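Local coordinates for beta-1,4-mannanase (Aplysia kurodai, PDB 3VUP), which probably hydrolyses the beta-1,4-linked backbone of mannan in the digestive fluid of the sea hare, using a TIM-barrel catalytic domain, at residues 16-21 with 105-110; 61-64 with 69-72; 199-204 with 238-243. One frame throughout, in Å; residues are numbered along the deposited sequence. Where two conformers were deposited one is given.

Contact 1: residues 16-21 with 105-110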
# COMPACT_ATOMS: atom_id res chain seq x y z
N VAL A 16 16.40 -6.84 -5.82
CA VAL A 16 16.31 -5.44 -5.46
C VAL A 16 15.65 -5.29 -4.09
O VAL A 16 14.69 -6.00 -3.78
CB VAL A 16 15.53 -4.62 -6.54
CG1 VAL A 16 14.13 -5.17 -6.75
CG2 VAL A 16 15.47 -3.14 -6.22
N PHE A 17 16.16 -4.36 -3.29
CA PHE A 17 15.53 -3.95 -2.04
C PHE A 17 14.82 -2.64 -2.31
O PHE A 17 15.41 -1.73 -2.89
CB PHE A 17 16.59 -3.78 -0.95
CG PHE A 17 16.03 -3.38 0.39
CD1 PHE A 17 15.65 -4.34 1.33
CD2 PHE A 17 15.89 -2.04 0.72
CE1 PHE A 17 15.15 -3.96 2.57
CE2 PHE A 17 15.39 -1.66 1.94
CZ PHE A 17 15.02 -2.62 2.88
N LEU A 18 13.55 -2.54 -1.90
CA LEU A 18 12.77 -1.34 -2.17
C LEU A 18 12.96 -0.33 -1.05
O LEU A 18 12.49 -0.53 0.07
CB LEU A 18 11.29 -1.69 -2.33
CG LEU A 18 10.98 -2.75 -3.39
CD1 LEU A 18 9.51 -3.11 -3.38
CD2 LEU A 18 11.38 -2.25 -4.77
N SER A 19 13.65 0.77 -1.35
CA SER A 19 14.00 1.76 -0.35
C SER A 19 13.43 3.12 -0.74
O SER A 19 13.69 3.61 -1.84
CB SER A 19 15.52 1.89 -0.27
OG SER A 19 15.87 2.93 0.62
N GLY A 20 12.68 3.75 0.15
CA GLY A 20 12.17 5.06 -0.18
C GLY A 20 11.20 5.53 0.88
O GLY A 20 11.45 5.40 2.08
N GLY A 21 10.08 6.07 0.43
CA GLY A 21 9.13 6.61 1.37
C GLY A 21 7.75 6.81 0.80
O GLY A 21 7.48 6.57 -0.38
N LEU A 105 10.35 3.64 -8.69
CA LEU A 105 9.20 2.75 -8.77
C LEU A 105 8.06 3.30 -7.92
O LEU A 105 8.25 3.66 -6.76
CB LEU A 105 9.57 1.36 -8.27
CG LEU A 105 10.58 0.59 -9.12
CD1 LEU A 105 11.19 -0.54 -8.31
CD2 LEU A 105 9.92 0.06 -10.38
N VAL A 106 6.87 3.34 -8.51
CA VAL A 106 5.71 3.94 -7.88
C VAL A 106 4.75 2.88 -7.36
O VAL A 106 4.48 1.89 -8.05
CB VAL A 106 4.97 4.84 -8.89
CG1 VAL A 106 3.78 5.51 -8.25
CG2 VAL A 106 5.91 5.87 -9.41
N PHE A 107 4.25 3.11 -6.15
CA PHE A 107 3.27 2.24 -5.52
C PHE A 107 2.04 3.06 -5.17
O PHE A 107 1.93 3.59 -4.07
CB PHE A 107 3.89 1.56 -4.29
CG PHE A 107 5.06 0.68 -4.63
CD1 PHE A 107 4.89 -0.67 -4.84
CD2 PHE A 107 6.33 1.23 -4.79
CE1 PHE A 107 5.97 -1.47 -5.19
CE2 PHE A 107 7.41 0.42 -5.14
CZ PHE A 107 7.23 -0.92 -5.34
N PRO A 108 1.11 3.19 -6.12
CA PRO A 108 -0.12 3.95 -5.83
C PRO A 108 -0.97 3.17 -4.84
O PRO A 108 -1.16 1.96 -4.99
CB PRO A 108 -0.82 4.01 -7.19
CG PRO A 108 0.25 3.70 -8.21
CD PRO A 108 1.15 2.72 -7.51
N CYS A 109 -1.49 3.88 -3.84
CA CYS A 109 -2.38 3.29 -2.85
C CYS A 109 -3.79 3.81 -3.11
O CYS A 109 -4.05 5.01 -3.01
CB CYS A 109 -1.91 3.65 -1.44
SG CYS A 109 -3.00 3.05 -0.14
N LEU A 110 -4.69 2.90 -3.46
CA LEU A 110 -6.01 3.30 -3.96
C LEU A 110 -6.90 3.90 -2.88
O LEU A 110 -7.41 5.01 -3.07
CB LEU A 110 -6.70 2.13 -4.64
CG LEU A 110 -5.98 1.56 -5.86
CD1 LEU A 110 -6.76 0.37 -6.39
CD2 LEU A 110 -5.79 2.64 -6.93
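The interior of the TIM barrel brings L18 of strand 18-22 against L105 and F107 of strand 105-112. These are the first and third strands of the eight-stranded parallel barrel. Strand 58-65 runs between them, so no hydrogen bond joins the two segments. The contact is made by side chains that reach past the middle strand, and the nearest CA atoms, those of L18 and L105, are 8.5 Å apart. L18, L105 and F107 all direct their CB toward the opposite segment, and all three are buried. The two methyls of L18 divide the work. One meets the leucine and the other meets the phenylalanine, and the side chain of L18 runs at about a right angle to each. In F107 the ring carbon CG lies anti to the carbonyl carbon (chi1 -62°), which holds the ring out from its strand with CZ leading. L18 CD1 comes at this ring obliquely. S58 of the middle strand touches both L18 and F107, and the ring of W320, from the eighth strand, also meets F107. The contact is therefore one piece of the apolar filling of the barrel. It is small, with 115 Å² buried in all. Its two atomic touches are L18 CD2 to L105 CD1 at 3.9 Å and L18 CD1 to F107 CZ at 3.7 Å.

Contact 2: residues 61-64 with 69-72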
# COMPACT_ATOMS: atom_id res chain seq x y z
N LEU A 61 2.32 6.57 -2.76
CA LEU A 61 1.50 7.78 -2.70
C LEU A 61 0.04 7.40 -2.90
O LEU A 61 -0.27 6.38 -3.51
CB LEU A 61 1.95 8.85 -3.69
CG LEU A 61 1.55 8.73 -5.17
CD1 LEU A 61 1.97 9.98 -5.92
CD2 LEU A 61 2.17 7.50 -5.82
N TRP A 62 -0.84 8.22 -2.35
CA TRP A 62 -2.24 7.83 -2.21
C TRP A 62 -3.10 8.51 -3.26
O TRP A 62 -2.93 9.70 -3.56
CB TRP A 62 -2.74 8.17 -0.82
CG TRP A 62 -2.06 7.47 0.33
CD1 TRP A 62 -0.88 6.77 0.33
CD2 TRP A 62 -2.52 7.46 1.67
NE1 TRP A 62 -0.61 6.29 1.60
CE2 TRP A 62 -1.61 6.72 2.44
CE3 TRP A 62 -3.65 7.99 2.29
CZ2 TRP A 62 -1.79 6.51 3.81
CZ3 TRP A 62 -3.83 7.80 3.63
CH2 TRP A 62 -2.90 7.07 4.39
N ILE A 63 -4.05 7.75 -3.80
CA ILE A 63 -4.83 8.16 -4.95
C ILE A 63 -6.27 8.53 -4.58
O ILE A 63 -6.55 9.70 -4.34
CB ILE A 63 -4.80 7.09 -6.08
CG1 ILE A 63 -3.35 6.61 -6.34
CG2 ILE A 63 -5.45 7.62 -7.34
CD1 ILE A 63 -2.38 7.69 -6.73
N HIS A 64 -7.19 7.56 -4.52
CA HIS A 64 -8.60 7.90 -4.27
C HIS A 64 -8.85 8.29 -2.81
O HIS A 64 -9.65 9.19 -2.53
CB HIS A 64 -9.55 6.73 -4.58
CG HIS A 64 -9.38 6.09 -5.92
ND1 HIS A 64 -9.27 6.79 -7.11
CD2 HIS A 64 -9.39 4.78 -6.27
CE1 HIS A 64 -9.19 5.94 -8.11
NE2 HIS A 64 -9.26 4.71 -7.63
N THR A 69 -12.37 12.92 -4.62
CA THR A 69 -12.41 13.42 -5.99
C THR A 69 -12.33 12.36 -7.08
O THR A 69 -12.86 12.55 -8.16
CB THR A 69 -11.35 14.51 -6.27
OG1 THR A 69 -10.04 13.96 -6.10
CG2 THR A 69 -11.53 15.69 -5.34
N THR A 70 -11.65 11.24 -6.81
CA THR A 70 -11.71 10.10 -7.72
C THR A 70 -11.99 8.84 -6.92
O THR A 70 -11.70 8.79 -5.73
CB THR A 70 -10.42 9.90 -8.55
OG1 THR A 70 -9.33 9.56 -7.69
CG2 THR A 70 -10.09 11.12 -9.41
N PRO A 71 -12.59 7.83 -7.55
CA PRO A 71 -13.22 7.87 -8.87
C PRO A 71 -14.47 8.75 -8.81
O PRO A 71 -14.80 9.28 -7.75
CB PRO A 71 -13.61 6.41 -9.10
CG PRO A 71 -13.93 5.92 -7.73
CD PRO A 71 -12.89 6.57 -6.84
N ALA A 72 -15.14 8.93 -9.94
CA ALA A 72 -16.38 9.70 -9.98
C ALA A 72 -17.55 8.81 -9.58
O ALA A 72 -17.70 7.70 -10.10
CB ALA A 72 -16.59 10.27 -11.36
O HOH W 1 -10.05 11.36 -4.22
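H64 meets T70 at the edge of its imidazole and P71 over one face. These three residues bury most of the surface in this contact, which lies where the chain leaves the second strand of the barrel and the following loop packs against its last residues. The polar link is a hydrogen bond of 2.8 Å between H64 ND1 and T70 OG1. Either atom could be the donor. The bond is nearly straight, at 168°, and OG1 lies in the plane of the ring. In T70 the hydroxyl sits between the backbone N and the carbonyl carbon (chi1 65°), and this turns OG1 to the imidazole edge. P71 adds a CH-pi contact. Its CD is 3.7 Å from the centroid of the H64 ring and only 15° off the ring normal. The peptide bond between T70 and P71 is cis. Consecutive residues thus hold the imidazole from two directions, one in its plane and one above it. The other ring nitrogen, H64 NE2, is hydrogen-bonded to Y136 OH, so both nitrogens have partners and the rotation of the ring is well defined. The backbones are bridged by water 1. It donates to H64 O at 2.8 Å and accepts from T69 N at 2.8 Å. The contact belongs to the loop between strands 58-65 and 72-73. M88 of helix 88-101 packs on H64 and T70. W111 of strand 105-112 meets the H64 ring and touches P71, while V79 of strand 79-81 also touches P71.

Contact 3: residues 199-204 with 238-243. With SO4 (sulfate ion), chain I.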
# COMPACT_ATOMS: atom_id res chain seq x y z
N ASP A 199 -16.65 -8.95 3.94
CA ASP A 199 -16.83 -7.82 3.04
C ASP A 199 -15.49 -7.23 2.60
O ASP A 199 -15.30 -6.97 1.41
CB ASP A 199 -17.68 -6.72 3.68
CG ASP A 199 -19.14 -7.10 3.82
OD1 ASP A 199 -19.67 -7.84 2.97
OD2 ASP A 199 -19.76 -6.62 4.78
N ILE A 200 -14.57 -6.99 3.54
CA ILE A 200 -13.30 -6.38 3.15
C ILE A 200 -12.46 -7.33 2.31
O ILE A 200 -11.78 -6.90 1.37
CB ILE A 200 -12.49 -5.83 4.37
CG1 ILE A 200 -11.61 -4.65 3.93
CG2 ILE A 200 -11.62 -6.91 5.01
CD1 ILE A 200 -12.38 -3.40 3.57
N LEU A 201 -12.53 -8.62 2.59
CA LEU A 201 -11.76 -9.58 1.80
C LEU A 201 -12.32 -9.71 0.38
O LEU A 201 -11.55 -9.89 -0.56
CB LEU A 201 -11.63 -10.92 2.51
CG LEU A 201 -10.82 -10.90 3.80
CD1 LEU A 201 -10.92 -12.25 4.49
CD2 LEU A 201 -9.37 -10.52 3.53
N ARG A 202 -13.64 -9.64 0.22
CA ARG A 202 -14.21 -9.62 -1.12
C ARG A 202 -13.73 -8.37 -1.86
O ARG A 202 -13.32 -8.45 -3.02
CB ARG A 202 -15.73 -9.64 -1.07
CG ARG A 202 -16.36 -9.46 -2.44
CD ARG A 202 -17.88 -9.42 -2.39
NE ARG A 202 -18.39 -8.25 -1.68
CZ ARG A 202 -18.98 -8.30 -0.48
NH1 ARG A 202 -19.13 -9.47 0.14
NH2 ARG A 202 -19.41 -7.19 0.09
N PHE A 203 -13.79 -7.23 -1.19
CA PHE A 203 -13.35 -5.95 -1.73
C PHE A 203 -11.92 -6.04 -2.25
O PHE A 203 -11.62 -5.60 -3.36
CB PHE A 203 -13.51 -4.91 -0.61
CG PHE A 203 -13.02 -3.52 -0.91
CD1 PHE A 203 -13.79 -2.62 -1.63
CD2 PHE A 203 -11.83 -3.07 -0.36
CE1 PHE A 203 -13.36 -1.31 -1.85
CE2 PHE A 203 -11.39 -1.77 -0.58
CZ PHE A 203 -12.15 -0.90 -1.32
N LEU A 204 -11.05 -6.64 -1.45
CA LEU A 204 -9.66 -6.81 -1.83
C LEU A 204 -9.47 -7.86 -2.94
O LEU A 204 -8.78 -7.61 -3.93
CB LEU A 204 -8.81 -7.15 -0.60
CG LEU A 204 -8.78 -6.08 0.50
CD1 LEU A 204 -8.14 -6.63 1.77
CD2 LEU A 204 -8.06 -4.83 0.04
N ASN A 238 -3.70 -14.52 10.35
CA ASN A 238 -3.43 -13.84 9.09
C ASN A 238 -4.68 -13.81 8.22
O ASN A 238 -5.08 -14.84 7.68
CB ASN A 238 -2.29 -14.51 8.33
CG ASN A 238 -2.05 -13.87 6.98
OD1 ASN A 238 -2.44 -12.72 6.75
ND2 ASN A 238 -1.40 -14.60 6.09
N HIS A 239 -5.29 -12.64 8.12
CA HIS A 239 -6.50 -12.48 7.34
C HIS A 239 -6.31 -12.40 5.84
O HIS A 239 -7.28 -12.48 5.09
CB HIS A 239 -7.24 -11.24 7.81
CG HIS A 239 -7.85 -11.42 9.15
ND1 HIS A 239 -9.02 -12.13 9.34
CD2 HIS A 239 -7.43 -11.07 10.39
CE1 HIS A 239 -9.30 -12.18 10.62
NE2 HIS A 239 -8.35 -11.54 11.29
N TYR A 240 -5.07 -12.24 5.39
CA TYR A 240 -4.82 -11.80 4.02
C TYR A 240 -4.12 -12.84 3.15
O TYR A 240 -3.56 -12.50 2.10
CB TYR A 240 -4.06 -10.48 4.03
CG TYR A 240 -4.75 -9.42 4.86
CD1 TYR A 240 -5.95 -8.85 4.45
CD2 TYR A 240 -4.21 -9.01 6.07
CE1 TYR A 240 -6.58 -7.87 5.20
CE2 TYR A 240 -4.84 -8.03 6.83
CZ TYR A 240 -6.02 -7.47 6.39
OH TYR A 240 -6.66 -6.49 7.12
N SER A 241 -4.15 -14.09 3.59
CA SER A 241 -3.64 -15.19 2.81
C SER A 241 -4.42 -15.35 1.50
O SER A 241 -5.56 -14.90 1.36
CB SER A 241 -3.80 -16.49 3.59
OG SER A 241 -5.18 -16.77 3.77
N ASP A 242 -3.79 -16.04 0.55
CA ASP A 242 -4.45 -16.36 -0.71
C ASP A 242 -5.77 -17.09 -0.44
O ASP A 242 -6.78 -16.80 -1.07
CB ASP A 242 -3.56 -17.29 -1.54
CG ASP A 242 -2.26 -16.65 -2.02
OD1 ASP A 242 -1.95 -15.49 -1.68
OD2 ASP A 242 -1.53 -17.35 -2.74
N HIS A 243 -5.73 -18.04 0.48
CA HIS A 243 -6.92 -18.82 0.82
C HIS A 243 -8.07 -17.92 1.28
O HIS A 243 -9.22 -18.11 0.86
CB HIS A 243 -6.57 -19.83 1.90
CG HIS A 243 -7.77 -20.50 2.49
ND1 HIS A 243 -8.47 -21.48 1.82
CD2 HIS A 243 -8.40 -20.32 3.67
CE1 HIS A 243 -9.48 -21.88 2.57
NE2 HIS A 243 -9.46 -21.20 3.70
S SO4 I . -7.11 -21.73 -1.96
O1 SO4 I . -8.35 -21.12 -2.45
O2 SO4 I . -6.01 -20.76 -2.02
O3 SO4 I . -7.31 -22.19 -0.59
O4 SO4 I . -6.77 -22.86 -2.81
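A helix on the outside of the TIM barrel packs here on the turn that leads into the next one. L201 and L204 of helix 197-214 meet H239 and Y240, which come just before helix 242-249. Two methyl groups straddle the CD1-CE1 side of the Y240 ring, one on each side of its plane. L201 CD2 is 3.9 Å from Y240 CD1, and L204 CD1 is 4.0 Å from Y240 CE1. Both approach obliquely. The torsion of Y240 (chi1 -54°, CG anti to the carbonyl carbon) brings the end of its side chain nearer the helix. L201 CD2 also presses on the backbone, 3.3 Å from H239 O. That carbonyl oxygen is buried by the contact and has no polar partner in the model. The turn is braced from within. N238 OD1 accepts from Y240 N at 3.0 Å, forming an Asx turn. S241 then takes the N-cap position, its OG bonded to the N of C244, which is disulfide-bonded to C177. H243, in the first turn of the helix, donates from ND1 to O3 of a sulfate ion at 2.8 Å (160°), with O3 in the plane of the ring. The sulfate is probably from the crystallisation liquor. Y240 OH is hydrogen-bonded to E164 OE2 and Y197 OH, and H239 ND1 to C177 O. L201 also packs on C244, L245 and A248 of helix 242-249, and L204 touches L245 and L159 of strand 157-161, so helix 197-214 packs both on the barrel wall and on helix 242-249 beside it.

Overall arrangement
From the N terminus, the chain passes the small antiparallel sheet and enters the barrel at strand 18-22. Contact 1 closes the first long loop when strand 105-112 arrives. Contact 2 is nested inside that loop and closes a short excursion at the end of strand 58-65. The two contacts touch, since L61 and I63 pair with C109 through probable backbone hydrogen bonds. Contact 3 follows in series and ties helix 197-214 to the start of helix 242-249. It touches neither of the others; its centre is about 22 Å from each of theirs. Together they join the barrel interior, a strand-end loop and the outer helices.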